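Local coordinates for protein FOKI restriction endonuclease (Planomicrobium okeanokoites, PDB 2FOK) that recognises a specific DNA sequence and cleaves both strands a short, fixed distance away, as a metal-dependent type IIS restriction endonuclease, at residues I163-L168 against K182-S187; L175-L180 against N218-S223; S190-L195 against D224-M229. All blocks are in the same frame, centred on the assembly; numbering follows the deposited sequence.

Contact 1: I163-L168 against K182-S187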
loop_
_atom_site.group_PDB
_atom_site.type_symbol
_atom_site.label_atom_id
_atom_site.label_comp_id
_atom_site.label_asym_id
_atom_site.label_seq_id
_atom_site.Cartn_x
_atom_site.Cartn_y
_atom_site.Cartn_z
ATOM N N ILE A 163 -5.541 10.327 -11.824
ATOM C CA ILE A 163 -6.845 10.211 -12.468
ATOM C C ILE A 163 -7.758 9.359 -11.590
ATOM O O ILE A 163 -8.946 9.635 -11.478
ATOM C CB ILE A 163 -6.730 9.581 -13.875
ATOM C CG1 ILE A 163 -5.961 10.531 -14.799
ATOM C CG2 ILE A 163 -8.125 9.304 -14.448
ATOM C CD1 ILE A 163 -6.420 11.980 -14.727
ATOM N N ARG A 164 -7.193 8.331 -10.962
ATOM C CA ARG A 164 -7.962 7.458 -10.077
ATOM C C ARG A 164 -8.419 8.214 -8.840
ATOM O O ARG A 164 -9.540 8.030 -8.384
ATOM C CB ARG A 164 -7.136 6.250 -9.630
ATOM C CG ARG A 164 -7.880 5.354 -8.657
ATOM C CD ARG A 164 -9.260 4.971 -9.213
ATOM N NE ARG A 164 -9.845 3.827 -8.515
ATOM C CZ ARG A 164 -10.996 3.246 -8.852
ATOM N NH1 ARG A 164 -11.698 3.695 -9.880
ATOM N NH2 ARG A 164 -11.457 2.220 -8.146
ATOM N N ILE A 165 -7.552 9.050 -8.278
ATOM C CA ILE A 165 -7.956 9.811 -7.106
ATOM C C ILE A 165 -9.118 10.737 -7.501
ATOM O O ILE A 165 -10.062 10.917 -6.730
ATOM C CB ILE A 165 -6.780 10.653 -6.522
ATOM C CG1 ILE A 165 -5.698 9.727 -5.950
ATOM C CG2 ILE A 165 -7.286 11.568 -5.408
ATOM C CD1 ILE A 165 -6.028 9.124 -4.581
ATOM N N LEU A 166 -9.050 11.305 -8.709
ATOM C CA LEU A 166 -10.090 12.213 -9.210
ATOM C C LEU A 166 -11.420 11.510 -9.455
ATOM O O LEU A 166 -12.484 12.096 -9.278
ATOM C CB LEU A 166 -9.639 12.871 -10.511
ATOM C CG LEU A 166 -8.523 13.915 -10.446
ATOM C CD1 LEU A 166 -8.488 14.643 -11.785
ATOM C CD2 LEU A 166 -8.746 14.899 -9.293
ATOM N N THR A 167 -11.351 10.254 -9.880
ATOM C CA THR A 167 -12.552 9.474 -10.136
ATOM C C THR A 167 -13.269 9.158 -8.834
ATOM O O THR A 167 -14.496 9.124 -8.787
ATOM C CB THR A 167 -12.213 8.147 -10.856
ATOM O OG1 THR A 167 -11.546 8.431 -12.095
ATOM C CG2 THR A 167 -13.481 7.353 -11.145
ATOM N N LEU A 168 -12.496 8.940 -7.772
ATOM C CA LEU A 168 -13.051 8.613 -6.459
ATOM C C LEU A 168 -13.696 9.799 -5.745
ATOM O O LEU A 168 -14.397 9.619 -4.757
ATOM C CB LEU A 168 -11.958 8.024 -5.562
ATOM C CG LEU A 168 -11.372 6.686 -6.016
ATOM C CD1 LEU A 168 -10.160 6.327 -5.183
ATOM C CD2 LEU A 168 -12.431 5.627 -5.880
ATOM N N LYS A 182 -7.992 2.571 0.061
ATOM C CA LYS A 182 -8.576 1.247 -0.092
ATOM C C LYS A 182 -8.976 0.917 -1.534
ATOM O O LYS A 182 -9.187 -0.249 -1.885
ATOM C CB LYS A 182 -9.789 1.121 0.826
ATOM C CG LYS A 182 -10.769 2.270 0.708
ATOM C CD LYS A 182 -11.965 2.055 1.613
ATOM C CE LYS A 182 -13.110 2.945 1.204
ATOM N NZ LYS A 182 -14.307 2.152 0.863
ATOM N N ASN A 183 -9.081 1.943 -2.369
ATOM C CA ASN A 183 -9.453 1.755 -3.764
ATOM C C ASN A 183 -8.368 2.317 -4.687
ATOM O O ASN A 183 -8.639 2.725 -5.817
ATOM C CB ASN A 183 -10.795 2.441 -4.026
ATOM C CG ASN A 183 -11.960 1.707 -3.381
ATOM O OD1 ASN A 183 -12.137 0.505 -3.578
ATOM N ND2 ASN A 183 -12.757 2.427 -2.608
ATOM N N LEU A 184 -7.136 2.307 -4.185
ATOM C CA LEU A 184 -5.982 2.830 -4.905
ATOM C C LEU A 184 -4.900 1.766 -5.108
ATOM O O LEU A 184 -4.483 1.090 -4.158
ATOM C CB LEU A 184 -5.411 4.019 -4.130
ATOM C CG LEU A 184 -4.147 4.714 -4.643
ATOM C CD1 LEU A 184 -4.320 5.066 -6.108
ATOM C CD2 LEU A 184 -3.894 5.973 -3.817
ATOM N N GLY A 185 -4.452 1.616 -6.351
ATOM C CA GLY A 185 -3.432 0.628 -6.652
ATOM C C GLY A 185 -3.952 -0.802 -6.654
ATOM O O GLY A 185 -5.131 -1.056 -6.921
ATOM N N PHE A 186 -3.058 -1.744 -6.368
ATOM C CA PHE A 186 -3.417 -3.152 -6.326
ATOM C C PHE A 186 -3.746 -3.495 -4.882
ATOM O O PHE A 186 -3.014 -4.220 -4.210
ATOM C CB PHE A 186 -2.251 -3.984 -6.872
ATOM C CG PHE A 186 -1.990 -3.747 -8.335
ATOM C CD1 PHE A 186 -2.699 -4.449 -9.303
ATOM C CD2 PHE A 186 -1.101 -2.758 -8.748
ATOM C CE1 PHE A 186 -2.534 -4.163 -10.672
ATOM C CE2 PHE A 186 -0.931 -2.467 -10.106
ATOM C CZ PHE A 186 -1.655 -3.175 -11.068
ATOM N N SER A 187 -4.880 -2.951 -4.439
ATOM C CA SER A 187 -5.411 -3.076 -3.082
ATOM C C SER A 187 -5.294 -4.395 -2.330
ATOM O O SER A 187 -5.590 -5.465 -2.857
ATOM C CB SER A 187 -6.883 -2.649 -3.063
ATOM O OG SER A 187 -7.091 -1.525 -3.893
#
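Arg164, on helix 160-169, reaches across to the backbone of Asn183 in the loop after helix 177-181. From CB its CG runs anti to the backbone N (chi1 177°), away from the helix, and passes 3.9 Å from Asn183 O. The chain then bends at chi2, and CD skirts the same oxygen. NE donates to Asn183 O at 3.2 Å, nearly straight and in the guanidinium plane, meeting the carbonyl almost head-on with a C=O...donor angle of 170°. Beyond it, NH2 lies 4.2 Å from Asn183 CB, and the amide of Asn183 stands almost perpendicular to the guanidinium. Leu168 CD2 sits 4.0 Å above the guanidinium centre, covering one face, and also touches Asn183 CB. Deeper in, Ile165 CD1 meets Leu184 CD2 at 3.9 Å, and helix 222-236 adds Ile230 against Ile165 and Ala227 against Leu184. A leucine in place of Arg164 would probably leave Asn183 O without this donor and the loop less firmly held to the helix. The arrangement ties helix 160-169 to the loop after helix 177-181, inside a recognition subdomain of the helix-turn-helix clan.

Contact 2: L175-L180 against N218-S223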
loop_
_atom_site.group_PDB
_atom_site.type_symbol
_atom_site.label_atom_id
_atom_site.label_comp_id
_atom_site.label_asym_id
_atom_site.label_seq_id
_atom_site.Cartn_x
_atom_site.Cartn_y
_atom_site.Cartn_z
ATOM N N LEU A 175 -13.398 12.650 1.282
ATOM C CA LEU A 175 -12.749 11.459 1.815
ATOM C C LEU A 175 -11.339 11.609 2.384
ATOM O O LEU A 175 -10.576 12.508 1.998
ATOM C CB LEU A 175 -12.752 10.369 0.737
ATOM C CG LEU A 175 -14.007 10.268 -0.133
ATOM C CD1 LEU A 175 -13.762 9.285 -1.273
ATOM C CD2 LEU A 175 -15.191 9.799 0.717
ATOM N N THR A 176 -11.015 10.707 3.316
ATOM C CA THR A 176 -9.710 10.662 3.961
ATOM C C THR A 176 -8.818 9.792 3.088
ATOM O O THR A 176 -9.308 9.089 2.195
ATOM C CB THR A 176 -9.773 10.015 5.370
ATOM O OG1 THR A 176 -10.350 8.704 5.277
ATOM C CG2 THR A 176 -10.605 10.859 6.310
ATOM N N LYS A 177 -7.517 9.843 3.360
ATOM C CA LYS A 177 -6.518 9.076 2.630
ATOM C C LYS A 177 -6.808 7.578 2.718
ATOM O O LYS A 177 -6.427 6.805 1.830
ATOM C CB LYS A 177 -5.145 9.359 3.220
ATOM C CG LYS A 177 -5.070 9.087 4.723
ATOM C CD LYS A 177 -3.640 9.166 5.234
ATOM C CE LYS A 177 -3.542 10.062 6.471
ATOM N NZ LYS A 177 -2.290 9.829 7.237
ATOM N N PHE A 178 -7.480 7.177 3.799
ATOM C CA PHE A 178 -7.830 5.771 4.031
ATOM C C PHE A 178 -8.983 5.320 3.153
ATOM O O PHE A 178 -8.978 4.188 2.653
ATOM C CB PHE A 178 -8.225 5.533 5.494
ATOM C CG PHE A 178 -7.268 6.115 6.479
ATOM C CD1 PHE A 178 -6.132 5.409 6.865
ATOM C CD2 PHE A 178 -7.499 7.374 7.028
ATOM C CE1 PHE A 178 -5.244 5.949 7.782
ATOM C CE2 PHE A 178 -6.612 7.919 7.946
ATOM C CZ PHE A 178 -5.484 7.205 8.324
ATOM N N ASP A 179 -9.977 6.193 2.996
ATOM C CA ASP A 179 -11.157 5.898 2.172
ATOM C C ASP A 179 -10.784 5.897 0.710
ATOM O O ASP A 179 -11.484 5.332 -0.125
ATOM C CB ASP A 179 -12.233 6.949 2.375
ATOM C CG ASP A 179 -13.255 6.534 3.389
ATOM O OD1 ASP A 179 -13.213 5.353 3.797
ATOM O OD2 ASP A 179 -14.087 7.391 3.774
ATOM N N LEU A 180 -9.690 6.585 0.407
ATOM C CA LEU A 180 -9.176 6.678 -0.947
ATOM C C LEU A 180 -8.193 5.544 -1.146
ATOM O O LEU A 180 -8.236 4.843 -2.153
ATOM C CB LEU A 180 -8.485 8.028 -1.146
ATOM C CG LEU A 180 -9.470 9.192 -1.287
ATOM C CD1 LEU A 180 -8.767 10.527 -1.035
ATOM C CD2 LEU A 180 -10.091 9.156 -2.672
ATOM N N ASN A 218 0.693 9.749 10.911
ATOM C CA ASN A 218 1.752 8.787 10.599
ATOM C C ASN A 218 1.328 7.332 10.656
ATOM O O ASN A 218 2.149 6.446 10.436
ATOM C CB ASN A 218 2.943 8.979 11.530
ATOM C CG ASN A 218 4.079 9.730 10.874
ATOM O OD1 ASN A 218 4.797 9.189 10.027
ATOM N ND2 ASN A 218 4.250 10.991 11.262
ATOM N N TRP A 219 0.059 7.097 10.974
ATOM C CA TRP A 219 -0.515 5.751 11.061
ATOM C C TRP A 219 -1.157 5.561 9.706
ATOM O O TRP A 219 -2.248 6.080 9.461
ATOM C CB TRP A 219 -1.621 5.711 12.114
ATOM C CG TRP A 219 -1.452 4.729 13.239
ATOM C CD1 TRP A 219 -2.258 3.654 13.522
ATOM C CD2 TRP A 219 -0.514 4.811 14.315
ATOM N NE1 TRP A 219 -1.884 3.077 14.711
ATOM C CE2 TRP A 219 -0.818 3.766 15.219
ATOM C CE3 TRP A 219 0.549 5.671 14.607
ATOM C CZ2 TRP A 219 -0.095 3.559 16.392
ATOM C CZ3 TRP A 219 1.266 5.468 15.769
ATOM C CH2 TRP A 219 0.941 4.418 16.652
ATOM N N GLU A 220 -0.506 4.830 8.814
ATOM C CA GLU A 220 -1.092 4.666 7.496
ATOM C C GLU A 220 -0.522 3.489 6.720
ATOM O O GLU A 220 0.587 3.035 6.992
ATOM C CB GLU A 220 -0.916 5.975 6.704
ATOM C CG GLU A 220 0.460 6.138 6.098
ATOM C CD GLU A 220 0.916 7.584 5.992
ATOM O OE1 GLU A 220 0.079 8.483 5.786
ATOM O OE2 GLU A 220 2.134 7.812 6.113
ATOM N N GLY A 221 -1.304 2.992 5.766
ATOM C CA GLY A 221 -0.868 1.879 4.940
ATOM C C GLY A 221 -0.222 2.445 3.692
ATOM O O GLY A 221 -0.297 3.654 3.454
ATOM N N SER A 222 0.404 1.595 2.887
ATOM C CA SER A 222 1.057 2.074 1.676
ATOM C C SER A 222 0.140 2.889 0.770
ATOM O O SER A 222 0.526 3.962 0.325
ATOM C CB SER A 222 1.645 0.908 0.885
ATOM O OG SER A 222 1.708 -0.260 1.671
ATOM N N SER A 223 -1.069 2.393 0.498
ATOM C CA SER A 223 -2.004 3.110 -0.373
ATOM C C SER A 223 -2.472 4.419 0.267
ATOM O O SER A 223 -2.764 5.396 -0.435
ATOM C CB SER A 223 -3.211 2.237 -0.693
ATOM O OG SER A 223 -2.991 1.454 -1.858
HETATM O O HOH W 1 -2.676 8.574 9.756
#
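Lys177 NZ and Glu220 OE1 form a salt bridge of 3.1 Å, the two side chains crossing at about a right angle. The ammonium comes from above the carboxylate plane, 37° out of it. Glu220 OE1 has a second cationic partner in Arg228 NE, so one oxygen is shared by two positive groups, which would be expected to favour the ionised acid. Lys177 NZ also donates to a water at 2.8 Å, and this water donates in turn to Trp219 O, bridging the lysine to the backbone just before Glu220. With chi1 at 55°, Lys177 CG falls between the backbone N and the carbonyl carbon and lies 3.7 Å above the Phe178 ring, toward the rim; the bend at chi3 then brings NZ to Glu220. The ring itself turns an edge to the loop: CE1 approaches Trp219 O at 3.4 Å, with the oxygen near the ring plane, and lies 4.4 Å from Glu220 CA. Also at the ring edge, in its plane, is Thr176 OG1, which caps helix 177-181 by accepting a weak bond from Asp179 N. Gly221 holds the equivalent N-cap place before helix 222-236. The contact thus joins two helix starts. On one side, strand 175-176 pairs through Leu175 with Phe265 of strand 258-267; on another, Leu200 of helix 197-205 packs on both Phe178 and Trp219, and the indole makes a cation-pi contact with Arg422 of helix 421-436.

Contact 3: S190-L195 against D224-M229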
loop_
_atom_site.group_PDB
_atom_site.type_symbol
_atom_site.label_atom_id
_atom_site.label_comp_id
_atom_site.label_asym_id
_atom_site.label_seq_id
_atom_site.Cartn_x
_atom_site.Cartn_y
_atom_site.Cartn_z
ATOM N N SER A 190 0.816 -6.442 -0.358
ATOM C CA SER A 190 1.873 -5.640 0.256
ATOM C C SER A 190 2.400 -4.592 -0.729
ATOM O O SER A 190 2.757 -4.905 -1.869
ATOM C CB SER A 190 3.007 -6.541 0.750
ATOM O OG SER A 190 3.555 -7.303 -0.301
ATOM N N GLY A 191 2.432 -3.344 -0.279
ATOM C CA GLY A 191 2.873 -2.255 -1.126
ATOM C C GLY A 191 1.675 -1.357 -1.385
ATOM O O GLY A 191 1.830 -0.177 -1.672
ATOM N N PHE A 192 0.474 -1.929 -1.279
ATOM C CA PHE A 192 -0.782 -1.197 -1.475
ATOM C C PHE A 192 -1.776 -1.586 -0.387
ATOM O O PHE A 192 -2.883 -2.046 -0.683
ATOM C CB PHE A 192 -1.414 -1.511 -2.841
ATOM C CG PHE A 192 -0.479 -1.359 -3.994
ATOM C CD1 PHE A 192 -0.273 -0.118 -4.574
ATOM C CD2 PHE A 192 0.211 -2.460 -4.489
ATOM C CE1 PHE A 192 0.615 0.040 -5.640
ATOM C CE2 PHE A 192 1.101 -2.330 -5.551
ATOM C CZ PHE A 192 1.307 -1.073 -6.134
ATOM N N THR A 193 -1.382 -1.389 0.868
ATOM C CA THR A 193 -2.231 -1.716 2.009
ATOM C C THR A 193 -2.940 -0.467 2.529
ATOM O O THR A 193 -2.439 0.644 2.387
ATOM C CB THR A 193 -1.402 -2.322 3.164
ATOM O OG1 THR A 193 -0.568 -1.307 3.718
ATOM C CG2 THR A 193 -0.529 -3.465 2.675
ATOM N N SER A 194 -4.106 -0.651 3.136
ATOM C CA SER A 194 -4.864 0.477 3.671
ATOM C C SER A 194 -5.455 0.096 5.023
ATOM O O SER A 194 -5.944 -1.021 5.202
ATOM C CB SER A 194 -5.992 0.880 2.701
ATOM O OG SER A 194 -6.672 2.062 3.124
ATOM N N LEU A 195 -5.401 1.024 5.972
ATOM C CA LEU A 195 -5.936 0.782 7.304
ATOM C C LEU A 195 -7.409 1.151 7.384
ATOM O O LEU A 195 -7.795 2.266 7.024
ATOM C CB LEU A 195 -5.195 1.614 8.355
ATOM C CG LEU A 195 -3.672 1.706 8.355
ATOM C CD1 LEU A 195 -3.240 2.704 9.428
ATOM C CD2 LEU A 195 -3.074 0.346 8.620
ATOM N N ASP A 224 -2.556 4.435 1.596
ATOM C CA ASP A 224 -2.959 5.637 2.320
ATOM C C ASP A 224 -1.872 6.703 2.134
ATOM O O ASP A 224 -2.171 7.893 2.092
ATOM C CB ASP A 224 -3.153 5.329 3.812
ATOM C CG ASP A 224 -4.076 4.142 4.043
ATOM O OD1 ASP A 224 -5.025 3.972 3.255
ATOM O OD2 ASP A 224 -3.856 3.371 5.004
ATOM N N LYS A 225 -0.621 6.251 2.018
ATOM C CA LYS A 225 0.561 7.100 1.804
ATOM C C LYS A 225 0.465 7.756 0.425
ATOM O O LYS A 225 0.578 8.978 0.280
ATOM C CB LYS A 225 1.827 6.234 1.837
ATOM C CG LYS A 225 2.847 6.608 2.894
ATOM C CD LYS A 225 2.894 5.549 3.998
ATOM C CE LYS A 225 4.077 4.602 3.838
ATOM N NZ LYS A 225 4.018 3.507 4.841
ATOM N N TYR A 226 0.278 6.913 -0.587
ATOM C CA TYR A 226 0.146 7.351 -1.971
ATOM C C TYR A 226 -1.030 8.310 -2.136
ATOM O O TYR A 226 -0.897 9.326 -2.805
ATOM C CB TYR A 226 -0.046 6.135 -2.883
ATOM C CG TYR A 226 1.109 5.156 -2.835
ATOM C CD1 TYR A 226 2.415 5.610 -2.724
ATOM C CD2 TYR A 226 0.897 3.781 -2.901
ATOM C CE1 TYR A 226 3.481 4.739 -2.684
ATOM C CE2 TYR A 226 1.970 2.888 -2.861
ATOM C CZ TYR A 226 3.262 3.382 -2.752
ATOM O OH TYR A 226 4.354 2.533 -2.721
ATOM N N ALA A 227 -2.172 7.990 -1.526
ATOM C CA ALA A 227 -3.373 8.836 -1.613
ATOM C C ALA A 227 -3.168 10.225 -1.019
ATOM O O ALA A 227 -3.769 11.198 -1.479
ATOM C CB ALA A 227 -4.536 8.173 -0.905
ATOM N N ARG A 228 -2.346 10.307 0.023
ATOM C CA ARG A 228 -2.068 11.572 0.688
ATOM C C ARG A 228 -1.122 12.391 -0.181
ATOM O O ARG A 228 -1.284 13.603 -0.333
ATOM C CB ARG A 228 -1.438 11.314 2.067
ATOM C CG ARG A 228 -0.558 12.452 2.586
ATOM C CD ARG A 228 0.056 12.155 3.950
ATOM N NE ARG A 228 0.992 11.034 3.931
ATOM C CZ ARG A 228 2.198 11.072 3.371
ATOM N NH1 ARG A 228 2.622 12.178 2.779
ATOM N NH2 ARG A 228 2.987 10.004 3.401
ATOM N N MET A 229 -0.133 11.714 -0.752
ATOM C CA MET A 229 0.846 12.365 -1.613
ATOM C C MET A 229 0.198 12.828 -2.907
ATOM O O MET A 229 0.230 14.015 -3.236
ATOM C CB MET A 229 1.993 11.400 -1.924
ATOM C CG MET A 229 2.833 11.048 -0.703
ATOM S SD MET A 229 3.290 12.532 0.213
ATOM C CE MET A 229 4.554 13.200 -0.902
#
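Ser194 and Leu195 dock on Asp224 in the first turn of helix 222-236, within the helix-turn-helix-family second recognition subdomain. The polar part is a two-pronged grip on one carboxylate. Ser194 OG donates to Asp224 OD1 in a very short bond, modelled at 2.5 Å, a length that is doubtful in detail, and Leu195 N donates to Asp224 OD2 at 3.0 Å with an N-H...O angle of 164°. Each oxygen uses its syn lone pair, so the two donors fix the rotation of the carboxylate. The leucine side chain lies against the same oxygen, Leu195 CG 3.7 Å from Asp224 OD2. OD2 also accepts from Gly221 N, the residue before the helix; three donors therefore surround the buried carboxylate, whose negative charge would probably be favoured near the N-terminus of the helix.

The apolar part centres on Tyr226. Phe192 CD1 comes within 4.1 Å of Tyr226 CE2, the two side chains meeting at a slant, and Trp10 packs on both rings, edge-to-face with Phe192. Leu195 and Thr193 also touch Ile423 of helix 421-436, in the cleavage domain, so the loop lies between recognition and cleavage parts.

Backbone shape matters at Gly191, whose positive phi (113°) would jam any CB against the carbonyl oxygen of Ser190. That conformation brings Gly191 O to the edge of the Tyr226 ring, 3.3 Å from CE2 and near the ring plane.

In the fold
From the N terminus, helix 160-169 opens contact 1, which closes at 182-187 around strand 175-176 and helix 177-181. Contact 2 starts inside that span, at 175-180, and ends at 218-223, so the two cross; Leu168 packs on Leu180, and Leu184 O bonds to Ser223 OG. Contact 3 begins at 190-195, after contact 1 has closed, and runs past the end of contact 2 into helix 222-236, crossing it as well. Thr193 joins these two through Ser222 N and Ser223 N. Together the three bind helices 160-169, 177-181 and 222-236, with the long loop between 181 and 197, into one body of the second recognition subdomain.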